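Side-chain contacts in alpha-glucosidase (Bacteroides thetaiotaomicron, PDB 5XFM), which probably hydrolyses both beta-L-arabinopyranosides and alpha-galactosides, as a bifunctional, calcium-binding member of glycoside hydrolase family 97: residues L360-S365 and K386-W391; R414-I419 and R439-M444; R500-G505 and L536-A541. The protein carries 1 engineered substitution. All blocks are in the same frame, centred on the assembly; numbering follows the deposited sequence.

Interaction 1 of 3, residues L360-S365 and K386-W391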
# COMPACT_ATOMS: atom_id res chain seq x y z
N LEU A 360 -18.05 -6.90 -8.76
CA LEU A 360 -19.14 -6.00 -8.44
C LEU A 360 -18.82 -5.08 -7.26
O LEU A 360 -18.20 -5.51 -6.28
CB LEU A 360 -20.43 -6.78 -8.17
CG LEU A 360 -20.96 -7.60 -9.35
CD1 LEU A 360 -22.30 -8.23 -9.01
CD2 LEU A 360 -21.07 -6.72 -10.59
N TRP A 361 -19.24 -3.82 -7.40
CA TRP A 361 -19.08 -2.78 -6.38
C TRP A 361 -20.10 -2.90 -5.26
O TRP A 361 -21.30 -3.08 -5.50
CB TRP A 361 -19.20 -1.39 -7.03
CG TRP A 361 -18.82 -0.23 -6.14
CD1 TRP A 361 -17.61 0.41 -6.09
CD2 TRP A 361 -19.66 0.46 -5.19
NE1 TRP A 361 -17.64 1.44 -5.17
CE2 TRP A 361 -18.89 1.49 -4.61
CE3 TRP A 361 -20.99 0.30 -4.77
CZ2 TRP A 361 -19.40 2.35 -3.64
CZ3 TRP A 361 -21.49 1.15 -3.81
CH2 TRP A 361 -20.69 2.16 -3.25
N TYR A 362 -19.61 -2.83 -4.02
CA TYR A 362 -20.48 -2.73 -2.85
C TYR A 362 -20.00 -1.63 -1.93
O TYR A 362 -18.80 -1.38 -1.83
CB TYR A 362 -20.52 -4.06 -2.09
CG TYR A 362 -21.40 -5.12 -2.72
CD1 TYR A 362 -20.96 -5.87 -3.80
CD2 TYR A 362 -22.68 -5.38 -2.22
CE1 TYR A 362 -21.76 -6.84 -4.38
CE2 TYR A 362 -23.49 -6.34 -2.80
CZ TYR A 362 -23.03 -7.06 -3.87
OH TYR A 362 -23.83 -8.02 -4.45
N SER A 363 -20.93 -0.97 -1.23
CA SER A 363 -20.52 -0.13 -0.11
C SER A 363 -20.41 -1.00 1.13
O SER A 363 -21.26 -1.86 1.38
CB SER A 363 -21.51 1.02 0.14
OG SER A 363 -21.00 1.91 1.13
N SER A 364 -19.34 -0.81 1.89
CA SER A 364 -19.22 -1.45 3.19
C SER A 364 -20.25 -0.84 4.11
O SER A 364 -20.63 -1.44 5.12
CB SER A 364 -17.83 -1.26 3.77
OG SER A 364 -17.69 0.06 4.27
N SER A 365 -20.70 0.35 3.75
CA SER A 365 -21.41 1.23 4.66
C SER A 365 -22.84 0.82 4.95
O SER A 365 -23.65 0.56 4.06
CB SER A 365 -21.37 2.67 4.13
OG SER A 365 -22.13 2.81 2.95
N LYS A 386 -23.58 -12.80 3.97
CA LYS A 386 -23.45 -14.17 3.50
C LYS A 386 -24.57 -14.53 2.52
O LYS A 386 -24.32 -15.23 1.53
CB LYS A 386 -23.42 -15.14 4.69
CG LYS A 386 -22.12 -15.06 5.47
CD LYS A 386 -22.10 -15.98 6.68
CE LYS A 386 -23.09 -15.54 7.73
NZ LYS A 386 -23.19 -16.52 8.85
N ARG A 387 -25.77 -14.03 2.75
CA ARG A 387 -26.85 -14.20 1.77
C ARG A 387 -26.43 -13.65 0.39
O ARG A 387 -26.54 -14.32 -0.66
CB ARG A 387 -28.12 -13.50 2.27
CG ARG A 387 -29.32 -13.59 1.34
CD ARG A 387 -30.56 -13.00 2.01
NE ARG A 387 -30.89 -13.76 3.21
CZ ARG A 387 -31.06 -13.22 4.42
NH1 ARG A 387 -30.92 -11.91 4.59
NH2 ARG A 387 -31.34 -13.99 5.46
N GLU A 388 -25.91 -12.43 0.42
CA GLU A 388 -25.43 -11.75 -0.77
C GLU A 388 -24.37 -12.57 -1.48
O GLU A 388 -24.47 -12.81 -2.68
CB GLU A 388 -24.88 -10.37 -0.41
CG GLU A 388 -24.61 -9.48 -1.60
CD GLU A 388 -25.88 -8.94 -2.24
OE1 GLU A 388 -26.94 -8.94 -1.57
OE2 GLU A 388 -25.81 -8.52 -3.41
N MET A 389 -23.38 -13.03 -0.72
CA MET A 389 -22.22 -13.74 -1.26
C MET A 389 -22.59 -15.12 -1.81
O MET A 389 -21.95 -15.62 -2.73
CB MET A 389 -21.14 -13.86 -0.19
CG MET A 389 -20.33 -12.57 0.03
SD MET A 389 -19.14 -12.64 1.40
CE MET A 389 -18.50 -10.97 1.35
N LYS A 390 -23.60 -15.74 -1.21
CA LYS A 390 -24.20 -16.95 -1.76
C LYS A 390 -24.76 -16.66 -3.15
O LYS A 390 -24.54 -17.43 -4.09
CB LYS A 390 -25.30 -17.49 -0.84
CG LYS A 390 -25.93 -18.78 -1.32
CD LYS A 390 -25.66 -19.91 -0.34
CE LYS A 390 -26.58 -21.11 -0.60
NZ LYS A 390 -28.03 -20.75 -0.58
N TRP A 391 -25.52 -15.57 -3.25
CA TRP A 391 -26.03 -15.15 -4.57
C TRP A 391 -24.87 -14.93 -5.56
O TRP A 391 -24.90 -15.46 -6.69
CB TRP A 391 -26.89 -13.89 -4.45
CG TRP A 391 -27.36 -13.33 -5.76
CD1 TRP A 391 -28.35 -13.84 -6.56
CD2 TRP A 391 -26.88 -12.15 -6.42
NE1 TRP A 391 -28.51 -13.06 -7.68
CE2 TRP A 391 -27.62 -12.01 -7.62
CE3 TRP A 391 -25.91 -11.20 -6.12
CZ2 TRP A 391 -27.41 -10.96 -8.51
CZ3 TRP A 391 -25.69 -10.16 -7.01
CH2 TRP A 391 -26.44 -10.04 -8.19

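Interaction 2 of 3, residues R414-I419 and R439-M444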
# COMPACT_ATOMS: atom_id res chain seq x y z
N ARG A 414 -12.43 -5.27 12.44
CA ARG A 414 -13.31 -6.42 12.56
C ARG A 414 -14.12 -6.56 11.28
O ARG A 414 -14.23 -7.67 10.73
CB ARG A 414 -14.24 -6.29 13.77
CG ARG A 414 -13.57 -6.57 15.10
CD ARG A 414 -14.51 -6.32 16.27
NE ARG A 414 -13.82 -6.46 17.56
CZ ARG A 414 -13.83 -5.54 18.52
NH1 ARG A 414 -14.50 -4.41 18.36
NH2 ARG A 414 -13.18 -5.76 19.66
N LEU A 415 -14.64 -5.43 10.80
CA LEU A 415 -15.44 -5.48 9.58
C LEU A 415 -14.62 -5.92 8.34
O LEU A 415 -15.06 -6.80 7.59
CB LEU A 415 -16.07 -4.11 9.33
CG LEU A 415 -17.01 -4.03 8.13
CD1 LEU A 415 -18.16 -5.03 8.26
CD2 LEU A 415 -17.54 -2.62 8.02
N TYR A 416 -13.45 -5.32 8.14
CA TYR A 416 -12.54 -5.71 7.05
C TYR A 416 -12.30 -7.21 7.03
O TYR A 416 -12.45 -7.88 5.99
CB TYR A 416 -11.17 -5.02 7.18
CG TYR A 416 -11.08 -3.58 6.73
CD1 TYR A 416 -11.15 -3.23 5.38
CD2 TYR A 416 -10.88 -2.56 7.66
CE1 TYR A 416 -11.05 -1.91 4.98
CE2 TYR A 416 -10.79 -1.24 7.26
CZ TYR A 416 -10.87 -0.92 5.92
OH TYR A 416 -10.77 0.40 5.55
N GLU A 417 -11.89 -7.72 8.19
CA GLU A 417 -11.52 -9.13 8.29
C GLU A 417 -12.71 -10.06 8.05
O GLU A 417 -12.61 -10.98 7.25
CB GLU A 417 -10.89 -9.40 9.66
CG GLU A 417 -10.46 -10.83 9.87
CD GLU A 417 -9.78 -11.01 11.21
OE1 GLU A 417 -8.57 -10.71 11.32
OE2 GLU A 417 -10.46 -11.44 12.17
N ASP A 418 -13.83 -9.80 8.72
CA ASP A 418 -15.02 -10.64 8.54
C ASP A 418 -15.51 -10.65 7.07
O ASP A 418 -15.94 -11.69 6.56
CB ASP A 418 -16.15 -10.18 9.47
CG ASP A 418 -15.79 -10.35 10.94
OD1 ASP A 418 -14.78 -11.02 11.24
OD2 ASP A 418 -16.53 -9.83 11.81
N ILE A 419 -15.43 -9.49 6.41
CA ILE A 419 -15.81 -9.42 5.00
C ILE A 419 -14.88 -10.31 4.18
O ILE A 419 -15.34 -11.11 3.35
CB ILE A 419 -15.76 -7.98 4.46
CG1 ILE A 419 -16.91 -7.15 5.02
CG2 ILE A 419 -15.83 -7.98 2.94
CD1 ILE A 419 -16.78 -5.66 4.70
N ARG A 439 -2.05 -3.69 5.77
CA ARG A 439 -0.95 -3.91 6.70
C ARG A 439 -0.47 -5.36 6.65
O ARG A 439 -0.71 -6.13 7.58
CB ARG A 439 -1.38 -3.49 8.10
CG ARG A 439 -1.26 -1.98 8.35
CD ARG A 439 -2.47 -1.47 9.10
NE ARG A 439 -2.36 -0.10 9.59
CZ ARG A 439 -3.06 0.93 9.11
NH1 ARG A 439 -3.91 0.76 8.10
NH2 ARG A 439 -2.91 2.14 9.64
N GLY A 440 0.21 -5.72 5.56
CA GLY A 440 0.65 -7.08 5.36
C GLY A 440 -0.50 -7.97 4.95
O GLY A 440 -0.45 -9.19 5.12
N TRP A 441 -1.56 -7.37 4.41
CA TRP A 441 -2.81 -8.09 4.18
C TRP A 441 -2.77 -9.17 3.08
O TRP A 441 -3.54 -10.13 3.14
CB TRP A 441 -3.93 -7.08 3.90
CG TRP A 441 -4.38 -6.37 5.15
CD1 TRP A 441 -3.80 -6.43 6.38
CD2 TRP A 441 -5.54 -5.54 5.30
NE1 TRP A 441 -4.50 -5.68 7.28
CE2 TRP A 441 -5.58 -5.11 6.65
CE3 TRP A 441 -6.55 -5.10 4.43
CZ2 TRP A 441 -6.58 -4.28 7.14
CZ3 TRP A 441 -7.54 -4.27 4.93
CH2 TRP A 441 -7.55 -3.86 6.27
N GLU A 442 -1.86 -9.06 2.11
CA GLU A 442 -1.73 -10.08 1.06
C GLU A 442 -1.37 -11.44 1.65
O GLU A 442 -1.92 -12.47 1.25
CB GLU A 442 -0.66 -9.68 0.03
CG GLU A 442 -0.99 -8.48 -0.86
CD GLU A 442 -0.48 -7.16 -0.30
OE1 GLU A 442 -0.20 -7.10 0.91
OE2 GLU A 442 -0.34 -6.19 -1.09
N ARG A 443 -0.46 -11.45 2.61
CA ARG A 443 -0.05 -12.68 3.26
C ARG A 443 -1.10 -13.11 4.27
O ARG A 443 -1.43 -14.29 4.36
CB ARG A 443 1.31 -12.53 3.94
CG ARG A 443 1.85 -13.84 4.48
CD ARG A 443 3.36 -13.87 4.45
NE ARG A 443 3.89 -15.13 4.97
CZ ARG A 443 4.04 -16.22 4.23
NH1 ARG A 443 3.69 -16.21 2.94
NH2 ARG A 443 4.53 -17.33 4.77
N MET A 444 -1.60 -12.16 5.05
CA MET A 444 -2.59 -12.49 6.07
C MET A 444 -3.89 -13.06 5.48
O MET A 444 -4.49 -13.96 6.07
CB MET A 444 -2.89 -11.26 6.93
CG MET A 444 -1.70 -10.84 7.76
SD MET A 444 -1.72 -9.13 8.30
CE MET A 444 -3.02 -9.16 9.52

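Interaction 3 of 3, residues R500-G505 and L536-A541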
# COMPACT_ATOMS: atom_id res chain seq x y z
N ARG A 500 -16.10 11.08 -21.37
CA ARG A 500 -16.53 9.96 -22.21
C ARG A 500 -16.17 10.11 -23.69
O ARG A 500 -15.74 9.15 -24.32
CB ARG A 500 -18.04 9.74 -22.07
CG ARG A 500 -18.56 8.58 -22.90
CD ARG A 500 -19.89 8.09 -22.38
NE ARG A 500 -20.47 7.06 -23.23
CZ ARG A 500 -21.46 6.25 -22.85
NH1 ARG A 500 -21.97 6.36 -21.63
NH2 ARG A 500 -21.93 5.33 -23.69
N ASN A 501 -16.36 11.30 -24.26
CA ASN A 501 -16.09 11.47 -25.68
C ASN A 501 -14.66 11.90 -25.97
O ASN A 501 -14.32 12.19 -27.12
CB ASN A 501 -17.09 12.46 -26.29
CG ASN A 501 -18.49 11.89 -26.38
OD1 ASN A 501 -19.45 12.46 -25.86
ND2 ASN A 501 -18.62 10.73 -27.01
N ASN A 502 -13.83 11.93 -24.93
CA ASN A 502 -12.41 12.28 -25.06
C ASN A 502 -12.23 13.65 -25.71
O ASN A 502 -11.39 13.81 -26.60
CB ASN A 502 -11.67 11.20 -25.86
CG ASN A 502 -10.15 11.29 -25.72
OD1 ASN A 502 -9.63 11.96 -24.82
ND2 ASN A 502 -9.44 10.63 -26.63
N ASP A 503 -13.03 14.62 -25.28
CA ASP A 503 -12.99 15.96 -25.87
C ASP A 503 -13.31 17.06 -24.86
O ASP A 503 -13.54 18.21 -25.24
CB ASP A 503 -13.97 16.07 -27.05
CG ASP A 503 -15.42 15.89 -26.62
OD1 ASP A 503 -15.70 15.75 -25.41
OD2 ASP A 503 -16.30 15.92 -27.51
N GLY A 504 -13.35 16.69 -23.58
CA GLY A 504 -13.64 17.64 -22.53
C GLY A 504 -13.18 17.13 -21.18
O GLY A 504 -12.51 16.10 -21.09
N GLY A 505 -13.56 17.84 -20.12
CA GLY A 505 -13.11 17.49 -18.78
C GLY A 505 -11.66 17.89 -18.59
O GLY A 505 -11.17 18.83 -19.24
N LEU A 536 -9.27 1.99 -28.74
CA LEU A 536 -8.85 1.10 -29.81
C LEU A 536 -8.86 1.84 -31.14
O LEU A 536 -8.28 1.36 -32.12
CB LEU A 536 -9.73 -0.15 -29.88
CG LEU A 536 -9.36 -1.26 -28.90
CD1 LEU A 536 -10.27 -2.46 -29.09
CD2 LEU A 536 -7.89 -1.65 -29.06
N LYS A 537 -9.48 3.02 -31.17
CA LYS A 537 -9.48 3.85 -32.38
C LYS A 537 -8.60 5.11 -32.29
O LYS A 537 -8.00 5.51 -33.29
CB LYS A 537 -10.92 4.27 -32.72
CG LYS A 537 -11.85 3.11 -33.06
CD LYS A 537 -11.48 2.44 -34.38
CE LYS A 537 -12.46 1.34 -34.74
NZ LYS A 537 -12.36 0.17 -33.82
N ASP A 538 -8.53 5.75 -31.12
CA ASP A 538 -7.84 7.04 -31.01
C ASP A 538 -6.50 6.98 -30.27
O ASP A 538 -5.92 8.02 -29.93
CB ASP A 538 -8.75 8.08 -30.36
CG ASP A 538 -9.26 7.66 -28.99
OD1 ASP A 538 -8.56 6.91 -28.27
OD2 ASP A 538 -10.38 8.09 -28.62
N VAL A 539 -6.02 5.77 -30.02
CA VAL A 539 -4.72 5.58 -29.39
C VAL A 539 -3.81 4.79 -30.33
O VAL A 539 -4.25 3.79 -30.90
CB VAL A 539 -4.84 4.84 -28.04
CG1 VAL A 539 -3.47 4.54 -27.44
CG2 VAL A 539 -5.68 5.66 -27.07
N PRO A 540 -2.57 5.27 -30.53
CA PRO A 540 -1.57 4.59 -31.36
C PRO A 540 -1.51 3.10 -31.05
O PRO A 540 -1.49 2.73 -29.87
CB PRO A 540 -0.26 5.28 -30.98
CG PRO A 540 -0.67 6.65 -30.57
CD PRO A 540 -2.05 6.54 -29.98
N ALA A 541 -1.44 2.27 -32.09
CA ALA A 541 -1.61 0.82 -31.96
C ALA A 541 -0.58 0.20 -31.02
O ALA A 541 -0.88 -0.79 -30.36
CB ALA A 541 -1.54 0.16 -33.33
O HOH W 1 -6.63 9.20 -27.16

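Interaction 1 of 3, residues L360-S365 and K386-W391
Tyr362, on strand 357-363, reaches outward from the parallel sheet and meets Glu388 and Trp391 of helix 382-395, whose segment 386-391 runs nearly antiparallel to strand residues 360-363. Glu388 comes from the opposite direction. Its CG is anti to the backbone N (chi1 -168°), and a bend at chi2 then carries the carboxylate round beside the phenol, with Glu388 CG 3.5 Å from Tyr362 CE2. The carboxylate plane stands 71° from the ring. The modelled separation of Tyr362 OH and Glu388 OE2 is too short to be trusted, so the nature of that approach remains doubtful. One helical turn further on, Trp391 turns the edge of its indole to the phenol oxygen, with CZ3 3.8 Å from Tyr362 OH. Leu360 adds a looser apolar touch, its CD1 4.4 Å from the same Trp391 CZ3. The firm partners of Glu388 lie beyond the two segments: Arg378 makes a salt bridge to OE1, and His341, whose ring also meets Trp391, is hydrogen-bonded to OE2. The strand-to-helix step of this beta-alpha-beta unit thus buries a carboxylate beside the phenol, with Arg378 and His341 as its polar partners; the guanidinium would be expected to stabilise its negative charge.

Interaction 2 of 3, residues R414-I419 and R439-M444
Tyr416 and Trp441 both carry CG anti to their own carbonyl carbon (chi1 -78° and -75°), and the two side chains, thrown off separate helices, cross at about a right angle. The result is a T-shaped pair in which the edge of the indole is directed at the face of the phenol ring. The planes are 61° apart and the centroid of the tyrosine ring is 5.1 Å from that of the six-membered indole ring. Trp441 CH2 leads the approach. It lies 3.6 Å from Tyr416 CG, over the root of the ring rather than its middle, and 3.9 Å from Tyr416 CB, while Trp441 CZ3 touches Tyr416 CD1 at 3.8 Å. Each ring is also tethered by its polar atom: Tyr416 OH is hydrogen-bonded to Thr436 N, and Trp441 NE1 to Val214 O. Replacing Tyr416 with a leucine would remove both the aromatic face and the hydroxyl, and would probably cost the indole edge its stacking partner and Thr436 N its bond. Helix 410-425, which bears Tyr416, packs through Leu415 and Ile419 on Arg385 of helix 382-395. Trp441 opens the short helix 441-444, rests on Tyr448 of strand 448-451, and through Val214 ties this part of the catalytic domain to the N-terminal, mutarotase-like region.

Interaction 3 of 3, residues R500-G505 and L536-A541
Asn502 and Asp538 reach for each other across a shallow surface contact, and a single direct bond joins them. Asn502 ND2 donates to Asp538 OD2 over 3.4 Å with an N-H...O angle of 154°, a weak link between an amide and a carboxylate whose planes are 66° apart. The firmer grip comes from residues outside the two segments. Asn502 has CG anti to its backbone N (chi1 -165°), and its OD1 accepts a hydrogen bond from Arg497 N, so the far end of the amide is fixed and ND2 is presented to the other segment. On Asp538, OD2 is held chiefly by Asn534 ND2, while OD1 is bound by Asn535 ND2. Amide donors thus engage both carboxylate oxygens and probably limit the rotation of the group.

Between the segments, by contrast, the link is loose: beside the weak direct bond, water 1 accepts from Asn502 ND2 at 3.2 Å and lies 3.1 Å from Asp538 O, to which it can donate. ND2 therefore serves both routes. The two backbones stay well apart, 9.2 Å between Asn502 CA and Asp538 CA.

Residues 500-505 form the loop between strands 497-498 and 506-507, and Arg500 ties it back by a salt bridge to Asp313 of helix 311-324. Segment 536-541 starts on the short helix that begins at residue 535, after strand 526-528, which pairs in parallel with strand 295-299. Beyond it the chain enters helix 541-549, where Met544 packs against Leu536 and Val539.

In the fold
The contacts follow one another along the chain without interleaving, all within the glycoside hydrolase 97 range that belongs to the TIM-barrel clan. Interactions 1 and 2 are neighbours, their centres about 17 Å apart. Helix 382-395 leads to strand 399-403 and then to helix 410-425, and the two helices meet where Met389 CE lies 3.7 Å from Ile419 O. Both contacts are buried, the first between a barrel strand and its helix, the second where the barrel meets the N-terminal region. Together they link successive barrel elements, whereas interaction 3, its centre about 34 Å from that of interaction 1 and 38 Å from that of interaction 2, ties together two later segments at the surface.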